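Local structure of beta sliding clamp (6DJ8) at residues A[13-19]-A[97-103]; A[21-25]-A[67-71]; A[79-85]-A[129-133]. The protein probably tethers DNA polymerases and other proteins to DNA as a ring-shaped head-to-tail homodimer, making their action processive. All blocks are in the same frame, centred on the assembly; numbering follows the deposited sequence.

How the interactions relate
All three contacts lie in the N-terminal domain. Interaction 1 pairs two strands of one sheet, interaction 2 sets a helix on a strand of a second sheet, and interaction 3 joins one outermost strand, within this chain, of each. Interactions 1 and 2 are about 11 Å apart between centres and touch: Phe15 CB lies 3.6 Å from Ile71 CD1, and Cys17 SG 3.6 Å from Ile22 CG2. Interactions 1 and 3, with centres about 15 Å apart, meet through Phe103, whose CG is 3.5 Å from Val79 CG2. Interactions 2 and 3 do not touch, with nearest atoms about 9 Å apart. Interaction 3 alone reaches the second subunit, through Glu129, Pro130 and Asn85.

Interaction 1. Residues A[13-19]-A[97-103]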
loop_
_atom_site.group_PDB
_atom_site.type_symbol
_atom_site.label_atom_id
_atom_site.label_comp_id
_atom_site.label_asym_id
_atom_site.label_seq_id
_atom_site.Cartn_x
_atom_site.Cartn_y
_atom_site.Cartn_z
ATOM N N THR A 13 -25.094 13.384 29.827
ATOM C CA THR A 13 -24.351 12.138 29.641
ATOM C C THR A 13 -23.476 12.317 28.403
ATOM O O THR A 13 -23.812 11.869 27.306
ATOM C CB THR A 13 -25.285 10.938 29.505
ATOM O OG1 THR A 13 -26.196 10.926 30.605
ATOM C CG2 THR A 13 -24.481 9.649 29.601
ATOM N N PHE A 14 -22.327 12.959 28.593
ATOM C CA PHE A 14 -21.454 13.307 27.481
ATOM C C PHE A 14 -20.034 13.491 27.991
ATOM O O PHE A 14 -19.790 13.572 29.194
ATOM C CB PHE A 14 -21.915 14.605 26.801
ATOM C CG PHE A 14 -21.706 15.817 27.653
ATOM C CD1 PHE A 14 -22.717 16.265 28.490
ATOM C CD2 PHE A 14 -20.491 16.491 27.656
ATOM C CE1 PHE A 14 -22.532 17.379 29.294
ATOM C CE2 PHE A 14 -20.294 17.595 28.470
ATOM C CZ PHE A 14 -21.314 18.042 29.285
ATOM N N PHE A 15 -19.103 13.623 27.052
ATOM C CA PHE A 15 -17.809 14.171 27.403
ATOM C C PHE A 15 -17.280 14.962 26.217
ATOM O O PHE A 15 -17.634 14.700 25.066
ATOM C CB PHE A 15 -16.810 13.091 27.834
ATOM C CG PHE A 15 -16.490 12.103 26.774
ATOM C CD1 PHE A 15 -17.259 10.970 26.630
ATOM C CD2 PHE A 15 -15.420 12.295 25.921
ATOM C CE1 PHE A 15 -16.975 10.048 25.651
ATOM C CE2 PHE A 15 -15.135 11.383 24.952
ATOM C CZ PHE A 15 -15.922 10.257 24.806
ATOM N N ILE A 16 -16.419 15.928 26.525
ATOM C CA ILE A 16 -15.700 16.721 25.541
ATOM C C ILE A 16 -14.247 16.288 25.592
ATOM O O ILE A 16 -13.672 16.148 26.677
ATOM C CB ILE A 16 -15.841 18.227 25.832
ATOM C CG1 ILE A 16 -17.330 18.626 25.903
ATOM C CG2 ILE A 16 -15.079 19.056 24.793
ATOM C CD1 ILE A 16 -17.565 20.080 26.224
ATOM N N CYS A 17 -13.652 16.072 24.424
ATOM C CA CYS A 17 -12.269 15.633 24.360
ATOM C C CYS A 17 -11.572 16.324 23.201
ATOM O O CYS A 17 -12.201 16.924 22.321
ATOM C CB CYS A 17 -12.166 14.121 24.192
ATOM S SG CYS A 17 -12.890 13.546 22.667
ATOM N N GLU A 18 -10.253 16.238 23.218
ATOM C CA GLU A 18 -9.450 16.684 22.089
ATOM C C GLU A 18 -9.520 15.628 20.990
ATOM O O GLU A 18 -9.190 14.453 21.216
ATOM C CB GLU A 18 -8.012 16.946 22.539
ATOM C CG GLU A 18 -7.061 17.357 21.439
ATOM C CD GLU A 18 -5.843 18.084 21.979
ATOM O OE1 GLU A 18 -5.904 18.579 23.129
ATOM O OE2 GLU A 18 -4.830 18.160 21.253
ATOM N N THR A 19 -9.967 16.042 19.803
ATOM C CA THR A 19 -10.211 15.093 18.722
ATOM C C THR A 19 -8.953 14.314 18.358
ATOM O O THR A 19 -8.991 13.086 18.213
ATOM C CB THR A 19 -10.738 15.837 17.498
ATOM O OG1 THR A 19 -11.881 16.618 17.883
ATOM C CG2 THR A 19 -11.150 14.861 16.430
ATOM N N LYS A 97 -11.018 20.814 16.512
ATOM C CA LYS A 97 -10.001 20.663 17.549
ATOM C C LYS A 97 -10.529 19.829 18.719
ATOM O O LYS A 97 -9.811 18.983 19.263
ATOM C CB LYS A 97 -9.540 22.044 18.020
ATOM C CG LYS A 97 -8.588 22.006 19.198
ATOM C CD LYS A 97 -7.130 22.138 18.774
ATOM C CE LYS A 97 -6.185 21.714 19.903
ATOM N NZ LYS A 97 -6.558 22.347 21.202
ATOM N N LYS A 98 -11.797 20.026 19.084
ATOM C CA LYS A 98 -12.459 19.313 20.168
ATOM C C LYS A 98 -13.811 18.801 19.697
ATOM O O LYS A 98 -14.497 19.460 18.903
ATOM C CB LYS A 98 -12.681 20.232 21.376
ATOM C CG LYS A 98 -11.406 20.798 21.957
ATOM C CD LYS A 98 -11.647 21.557 23.251
ATOM C CE LYS A 98 -10.312 21.920 23.899
ATOM N NZ LYS A 98 -10.463 22.661 25.186
ATOM N N ILE A 99 -14.229 17.649 20.226
ATOM C CA ILE A 99 -15.562 17.146 19.907
ATOM C C ILE A 99 -16.338 16.875 21.190
ATOM O O ILE A 99 -15.764 16.602 22.251
ATOM C CB ILE A 99 -15.524 15.878 19.030
ATOM C CG1 ILE A 99 -14.554 14.841 19.623
ATOM C CG2 ILE A 99 -15.120 16.218 17.609
ATOM C CD1 ILE A 99 -14.668 13.505 18.937
ATOM N N LYS A 100 -17.661 16.960 21.082
ATOM C CA LYS A 100 -18.572 16.628 22.165
ATOM C C LYS A 100 -19.220 15.302 21.799
ATOM O O LYS A 100 -19.813 15.171 20.720
ATOM C CB LYS A 100 -19.622 17.732 22.359
ATOM C CG LYS A 100 -20.591 17.511 23.529
ATOM C CD LYS A 100 -21.473 18.760 23.780
ATOM C CE LYS A 100 -22.406 18.570 24.979
ATOM N NZ LYS A 100 -23.402 19.684 25.145
ATOM N N ILE A 101 -19.094 14.316 22.677
ATOM C CA ILE A 101 -19.638 12.988 22.442
ATOM C C ILE A 101 -20.758 12.774 23.446
ATOM O O ILE A 101 -20.525 12.810 24.654
ATOM C CB ILE A 101 -18.549 11.919 22.561
ATOM C CG1 ILE A 101 -17.482 12.168 21.473
ATOM C CG2 ILE A 101 -19.157 10.539 22.465
ATOM C CD1 ILE A 101 -16.262 11.235 21.523
ATOM N N VAL A 102 -21.971 12.559 22.946
ATOM C CA VAL A 102 -23.173 12.449 23.760
ATOM C C VAL A 102 -23.628 11.003 23.702
ATOM O O VAL A 102 -23.685 10.413 22.619
ATOM C CB VAL A 102 -24.285 13.388 23.258
ATOM C CG1 VAL A 102 -25.546 13.221 24.104
ATOM C CG2 VAL A 102 -23.817 14.832 23.267
ATOM N N PHE A 103 -23.929 10.420 24.855
ATOM C CA PHE A 103 -24.421 9.052 24.885
ATOM C C PHE A 103 -25.932 9.105 25.011
ATOM O O PHE A 103 -26.460 9.638 25.992
ATOM C CB PHE A 103 -23.803 8.235 26.019
ATOM C CG PHE A 103 -24.331 6.828 26.105
ATOM C CD1 PHE A 103 -24.566 6.094 24.956
ATOM C CD2 PHE A 103 -24.532 6.214 27.330
ATOM C CE1 PHE A 103 -25.035 4.800 25.017
ATOM C CE2 PHE A 103 -24.997 4.913 27.403
ATOM C CZ PHE A 103 -25.247 4.203 26.245
#
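Ile101 and Ile99 bury more surface than any other residue of this pairing. Each makes a reciprocal pair of backbone hydrogen bonds: Ile101 N to Phe15 O at 2.8 Å and Phe15 N to Ile101 O at 2.9 Å, then Ile99 N to Cys17 O at 3.0 Å and Cys17 N to Ile99 O at 3.1 Å. Their side chains share a buried face with Phe15 and Cys17. Ile101 CB sits over the Phe15 ring in a CH-pi contact, 4.1 Å from its centroid, and Ile99 CG1 is 3.7 Å from Cys17 SG. The strands run antiparallel at 160°, between strands 72-73 and 109-114 in a sheet of the first of the three clamp domains; the buried face packs on helix 83-92, where Val90 meets Ile99 and Phe86 meets Ile101. On the other face, Lys100 lies over the Phe14 ring, its NZ 4.7 Å from the centroid in a cation-pi arrangement. Thr19, starting helix 19-29, bonds through N to Lys97 O at 3.0 Å, while its OG1 bonds to Tyr96 O.

Interaction 2. Residues A[21-25]-A[67-71]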
loop_
_atom_site.group_PDB
_atom_site.type_symbol
_atom_site.label_atom_id
_atom_site.label_comp_id
_atom_site.label_asym_id
_atom_site.label_seq_id
_atom_site.Cartn_x
_atom_site.Cartn_y
_atom_site.Cartn_z
ATOM N N GLN A 21 -6.344 13.707 20.078
ATOM C CA GLN A 21 -5.897 12.812 21.148
ATOM C C GLN A 21 -6.728 11.540 21.165
ATOM O O GLN A 21 -6.182 10.432 21.147
ATOM C CB GLN A 21 -5.977 13.507 22.503
ATOM C CG GLN A 21 -5.449 12.640 23.648
ATOM C CD GLN A 21 -5.460 13.378 24.963
ATOM O OE1 GLN A 21 -6.234 14.326 25.138
ATOM N NE2 GLN A 21 -4.592 12.969 25.891
ATOM N N ILE A 22 -8.059 11.669 21.173
ATOM C CA ILE A 22 -8.848 10.447 21.256
ATOM C C ILE A 22 -8.696 9.633 19.975
ATOM O O ILE A 22 -8.784 8.400 20.005
ATOM C CB ILE A 22 -10.320 10.740 21.590
ATOM C CG1 ILE A 22 -10.998 9.428 22.020
ATOM C CG2 ILE A 22 -11.013 11.439 20.400
ATOM C CD1 ILE A 22 -12.452 9.535 22.380
ATOM N N MET A 23 -8.434 10.291 18.837
ATOM C CA MET A 23 -8.160 9.538 17.614
ATOM C C MET A 23 -6.927 8.647 17.791
ATOM O O MET A 23 -6.949 7.451 17.463
ATOM C CB MET A 23 -7.961 10.494 16.419
ATOM C CG MET A 23 -7.757 9.765 15.111
ATOM S SD MET A 23 -7.530 10.897 13.716
ATOM C CE MET A 23 -8.799 12.144 14.106
ATOM N N ASN A 24 -5.844 9.214 18.318
ATOM C CA ASN A 24 -4.625 8.423 18.505
ATOM C C ASN A 24 -4.852 7.269 19.474
ATOM O O ASN A 24 -4.403 6.142 19.226
ATOM C CB ASN A 24 -3.491 9.319 19.005
ATOM C CG ASN A 24 -2.999 10.283 17.941
ATOM O OD1 ASN A 24 -3.178 10.049 16.741
ATOM N ND2 ASN A 24 -2.379 11.376 18.375
ATOM N N GLU A 25 -5.559 7.525 20.579
ATOM C CA GLU A 25 -5.737 6.478 21.586
ATOM C C GLU A 25 -6.653 5.378 21.079
ATOM O O GLU A 25 -6.450 4.205 21.402
ATOM C CB GLU A 25 -6.286 7.066 22.885
ATOM C CG GLU A 25 -5.412 8.134 23.527
ATOM C CD GLU A 25 -4.010 7.641 23.946
ATOM O OE1 GLU A 25 -3.682 6.442 23.794
ATOM O OE2 GLU A 25 -3.238 8.480 24.446
ATOM N N SER A 67 -6.110 2.620 28.612
ATOM C CA SER A 67 -5.494 3.935 28.491
ATOM C C SER A 67 -6.434 4.981 29.076
ATOM O O SER A 67 -7.649 4.780 29.160
ATOM C CB SER A 67 -5.175 4.301 27.038
ATOM O OG SER A 67 -6.361 4.529 26.294
ATOM N N THR A 68 -5.860 6.120 29.459
ATOM C CA THR A 68 -6.632 7.184 30.074
ATOM C C THR A 68 -6.205 8.524 29.499
ATOM O O THR A 68 -5.015 8.760 29.266
ATOM C CB THR A 68 -6.446 7.182 31.606
ATOM O OG1 THR A 68 -7.191 8.262 32.178
ATOM C CG2 THR A 68 -4.987 7.349 31.967
ATOM N N ILE A 69 -7.190 9.393 29.257
ATOM C CA ILE A 69 -6.950 10.745 28.779
ATOM C C ILE A 69 -7.890 11.685 29.519
ATOM O O ILE A 69 -8.942 11.283 30.018
ATOM C CB ILE A 69 -7.170 10.889 27.260
ATOM C CG1 ILE A 69 -8.614 10.533 26.903
ATOM C CG2 ILE A 69 -6.171 10.040 26.494
ATOM C CD1 ILE A 69 -8.981 10.838 25.428
ATOM N N SER A 70 -7.503 12.954 29.569
ATOM C CA SER A 70 -8.294 13.959 30.255
ATOM C C SER A 70 -9.434 14.423 29.360
ATOM O O SER A 70 -9.257 14.596 28.155
ATOM C CB SER A 70 -7.413 15.144 30.638
ATOM O OG SER A 70 -6.503 14.762 31.658
ATOM N N ILE A 71 -10.608 14.615 29.959
ATOM C CA ILE A 71 -11.800 15.070 29.266
ATOM C C ILE A 71 -12.547 16.033 30.179
ATOM O O ILE A 71 -12.203 16.211 31.351
ATOM C CB ILE A 71 -12.734 13.908 28.879
ATOM C CG1 ILE A 71 -13.096 13.135 30.157
ATOM C CG2 ILE A 71 -12.110 13.044 27.787
ATOM C CD1 ILE A 71 -14.159 12.100 29.995
HETATM O O HOH W 1 -9.024 14.986 25.394
HETATM O O HOH W 2 -4.853 13.313 28.686
HETATM O O HOH W 3 -4.945 4.237 23.979
#
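Strand 67-70 runs antiparallel to helix 21-25 (178°), with axes 9.9 Å apart. A water links Ser67 to the helix: it accepts from Ser67 OG (2.7 Å) and donates to Glu25 OE1 (2.5 Å) and Glu25 O (3.0 Å). Thr68 points away, and Ile69 turns back toward the helix as the main apolar contact. Its CG2 lies 3.6 Å from Glu25 CG and 3.4 Å from Gln21 NE2, residues one helical turn apart, while Ile69 CD1 reaches Ile22 CB at 4.1 Å. At Ser70 the backbone takes over: one water joins Ser70 O (2.8 Å) to Gln21 OE1 (2.9 Å), and another joins Ser70 N (2.8 Å) to Gln21 NE2 (2.8 Å), so OE1 and NE2 of Gln21 are both bridged to Ser70. Helix 19-29 packs on a sheet that continues from strand 64-70 into strand 254-259 of the central domain, where Tyr254 bonds to Glu25; Ile22 also meets Leu54 of strand 53-59, Cys17 of strand 14-18 and Val90 of helix 83-92.

Interaction 3. Residues A[79-85]-A[129-133]; sequences VLINASN and EPTFS
Residues 79-82 are extended strand and 83-85 begin a helix; residues 129-133 pass them in the opposite sense but obliquely, forming no ladder, with CA-CA distances of 5.4 Å for Leu80-Phe132, 4.8 Å for Ile81-Thr131 and 7.2 Å for Asn85-Glu129. Val79 CG1 lies 3.6 Å from Thr131 CG2. Leu80 O accepts from Phe132 N (2.9 Å, 174°), and Leu80 CD2 (chi1 t, chi2 p) packs 3.8 Å from Phe132 CG, whose ring (chi1 m, chi2 86°) turns its edge to the 80-82 backbone. Ile81 (chi1 and chi2 t) brings CD1 to 3.8 Å from Glu129 CB. Asn82, chi1 t, is the N-cap: OD1 accepts from Asn85 N at 2.9 Å, and water links Asn82 N (2.9 Å) to Pro130 O (2.8 Å). Asn85 (chi1 m) places CB 3.3 Å from Glu129 OE1; a second water joins Asn85 ND2 (2.9 Å), Glu129 OE1 (3.1 Å) and Pro130 O (3.0 Å). Glu129 (chi1 and chi2 m) faces the head-to-tail dimer interface, with a salt bridge to Arg324 and a hydrogen bond to Tyr297, both of the second subunit. Within the chain, strands 77-82 and 126-130 are outermost in separate sheets, beside strands 44-50 and 109-114; helix 135-140 packs on Leu80.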
loop_
_atom_site.group_PDB
_atom_site.type_symbol
_atom_site.label_atom_id
_atom_site.label_comp_id
_atom_site.label_asym_id
_atom_site.label_seq_id
_atom_site.Cartn_x
_atom_site.Cartn_y
_atom_site.Cartn_z
ATOM N N VAL A 79 -19.735 3.043 27.825
ATOM C CA VAL A 79 -20.259 2.747 26.493
ATOM C C VAL A 79 -19.391 1.674 25.843
ATOM O O VAL A 79 -18.163 1.786 25.833
ATOM C CB VAL A 79 -20.301 3.998 25.590
ATOM C CG1 VAL A 79 -20.630 3.595 24.180
ATOM C CG2 VAL A 79 -21.352 4.970 26.093
ATOM N N LEU A 80 -20.029 0.639 25.305
ATOM C CA LEU A 80 -19.361 -0.358 24.479
ATOM C C LEU A 80 -19.694 -0.073 23.019
ATOM O O LEU A 80 -20.877 -0.057 22.644
ATOM C CB LEU A 80 -19.810 -1.761 24.870
ATOM C CG LEU A 80 -19.076 -2.942 24.252
ATOM C CD1 LEU A 80 -17.654 -2.999 24.802
ATOM C CD2 LEU A 80 -19.829 -4.236 24.560
ATOM N N ILE A 81 -18.676 0.169 22.200
ATOM C CA ILE A 81 -18.908 0.584 20.817
ATOM C C ILE A 81 -17.885 -0.066 19.900
ATOM O O ILE A 81 -16.703 -0.163 20.238
ATOM C CB ILE A 81 -18.878 2.117 20.671
ATOM C CG1 ILE A 81 -19.078 2.537 19.204
ATOM C CG2 ILE A 81 -17.574 2.692 21.179
ATOM C CD1 ILE A 81 -19.259 4.016 19.079
ATOM N N ASN A 82 -18.352 -0.519 18.738
ATOM C CA ASN A 82 -17.486 -1.078 17.708
ATOM C C ASN A 82 -16.296 -0.172 17.444
ATOM O O ASN A 82 -16.465 1.012 17.150
ATOM C CB ASN A 82 -18.299 -1.288 16.433
ATOM C CG ASN A 82 -17.457 -1.767 15.287
ATOM O OD1 ASN A 82 -17.060 -0.979 14.419
ATOM N ND2 ASN A 82 -17.145 -3.059 15.287
ATOM N N ALA A 83 -15.079 -0.734 17.564
ATOM C CA ALA A 83 -13.876 0.093 17.534
ATOM C C ALA A 83 -13.677 0.755 16.174
ATOM O O ALA A 83 -13.251 1.910 16.102
ATOM C CB ALA A 83 -12.640 -0.750 17.872
ATOM N N SER A 84 -13.916 0.010 15.094
ATOM C CA SER A 84 -13.698 0.526 13.744
ATOM C C SER A 84 -14.645 1.691 13.433
ATOM O O SER A 84 -14.233 2.710 12.861
ATOM C CB SER A 84 -13.873 -0.620 12.742
ATOM O OG SER A 84 -13.708 -0.186 11.409
ATOM N N ASN A 85 -15.917 1.567 13.817
ATOM C CA ASN A 85 -16.856 2.665 13.583
ATOM C C ASN A 85 -16.494 3.891 14.412
ATOM O O ASN A 85 -16.542 5.020 13.916
ATOM C CB ASN A 85 -18.284 2.226 13.890
ATOM C CG ASN A 85 -18.810 1.226 12.890
ATOM O OD1 ASN A 85 -18.189 0.986 11.855
ATOM N ND2 ASN A 85 -19.966 0.640 13.188
ATOM N N GLU A 129 -23.518 7.107 16.044
ATOM C CA GLU A 129 -22.824 5.821 16.094
ATOM C C GLU A 129 -23.571 4.875 17.022
ATOM O O GLU A 129 -23.635 5.121 18.244
ATOM C CB GLU A 129 -21.385 6.000 16.564
ATOM C CG GLU A 129 -20.478 6.721 15.560
ATOM C CD GLU A 129 -20.156 5.865 14.329
ATOM O OE1 GLU A 129 -20.502 4.658 14.314
ATOM O OE2 GLU A 129 -19.537 6.402 13.375
ATOM N N PRO A 130 -24.143 3.801 16.501
ATOM C CA PRO A 130 -24.843 2.853 17.367
ATOM C C PRO A 130 -23.878 2.175 18.319
ATOM O O PRO A 130 -22.694 1.998 18.021
ATOM C CB PRO A 130 -25.492 1.855 16.396
ATOM C CG PRO A 130 -24.897 2.151 15.037
ATOM C CD PRO A 130 -24.529 3.611 15.098
ATOM N N THR A 131 -24.396 1.849 19.497
ATOM C CA THR A 131 -23.625 1.249 20.580
ATOM C C THR A 131 -24.253 -0.062 21.018
ATOM O O THR A 131 -25.370 -0.406 20.628
ATOM C CB THR A 131 -23.533 2.197 21.781
ATOM O OG1 THR A 131 -24.862 2.461 22.265
ATOM C CG2 THR A 131 -22.868 3.502 21.383
ATOM N N PHE A 132 -23.518 -0.800 21.845
ATOM C CA PHE A 132 -24.104 -1.990 22.431
ATOM C C PHE A 132 -25.015 -1.606 23.584
ATOM O O PHE A 132 -24.977 -0.483 24.092
ATOM C CB PHE A 132 -23.009 -2.953 22.890
ATOM C CG PHE A 132 -22.337 -3.654 21.755
ATOM C CD1 PHE A 132 -21.274 -3.061 21.093
ATOM C CD2 PHE A 132 -22.801 -4.885 21.314
ATOM C CE1 PHE A 132 -20.671 -3.689 20.018
ATOM C CE2 PHE A 132 -22.200 -5.523 20.241
ATOM C CZ PHE A 132 -21.134 -4.924 19.592
ATOM N N SER A 133 -25.876 -2.549 23.962
ATOM C CA SER A 133 -26.736 -2.392 25.123
ATOM C C SER A 133 -25.902 -2.446 26.398
ATOM O O SER A 133 -24.779 -2.958 26.413
ATOM C CB SER A 133 -27.821 -3.472 25.148
HETATM O O HOH W 4 -21.242 -0.376 18.270
HETATM O O HOH W 5 -21.005 1.902 15.524
#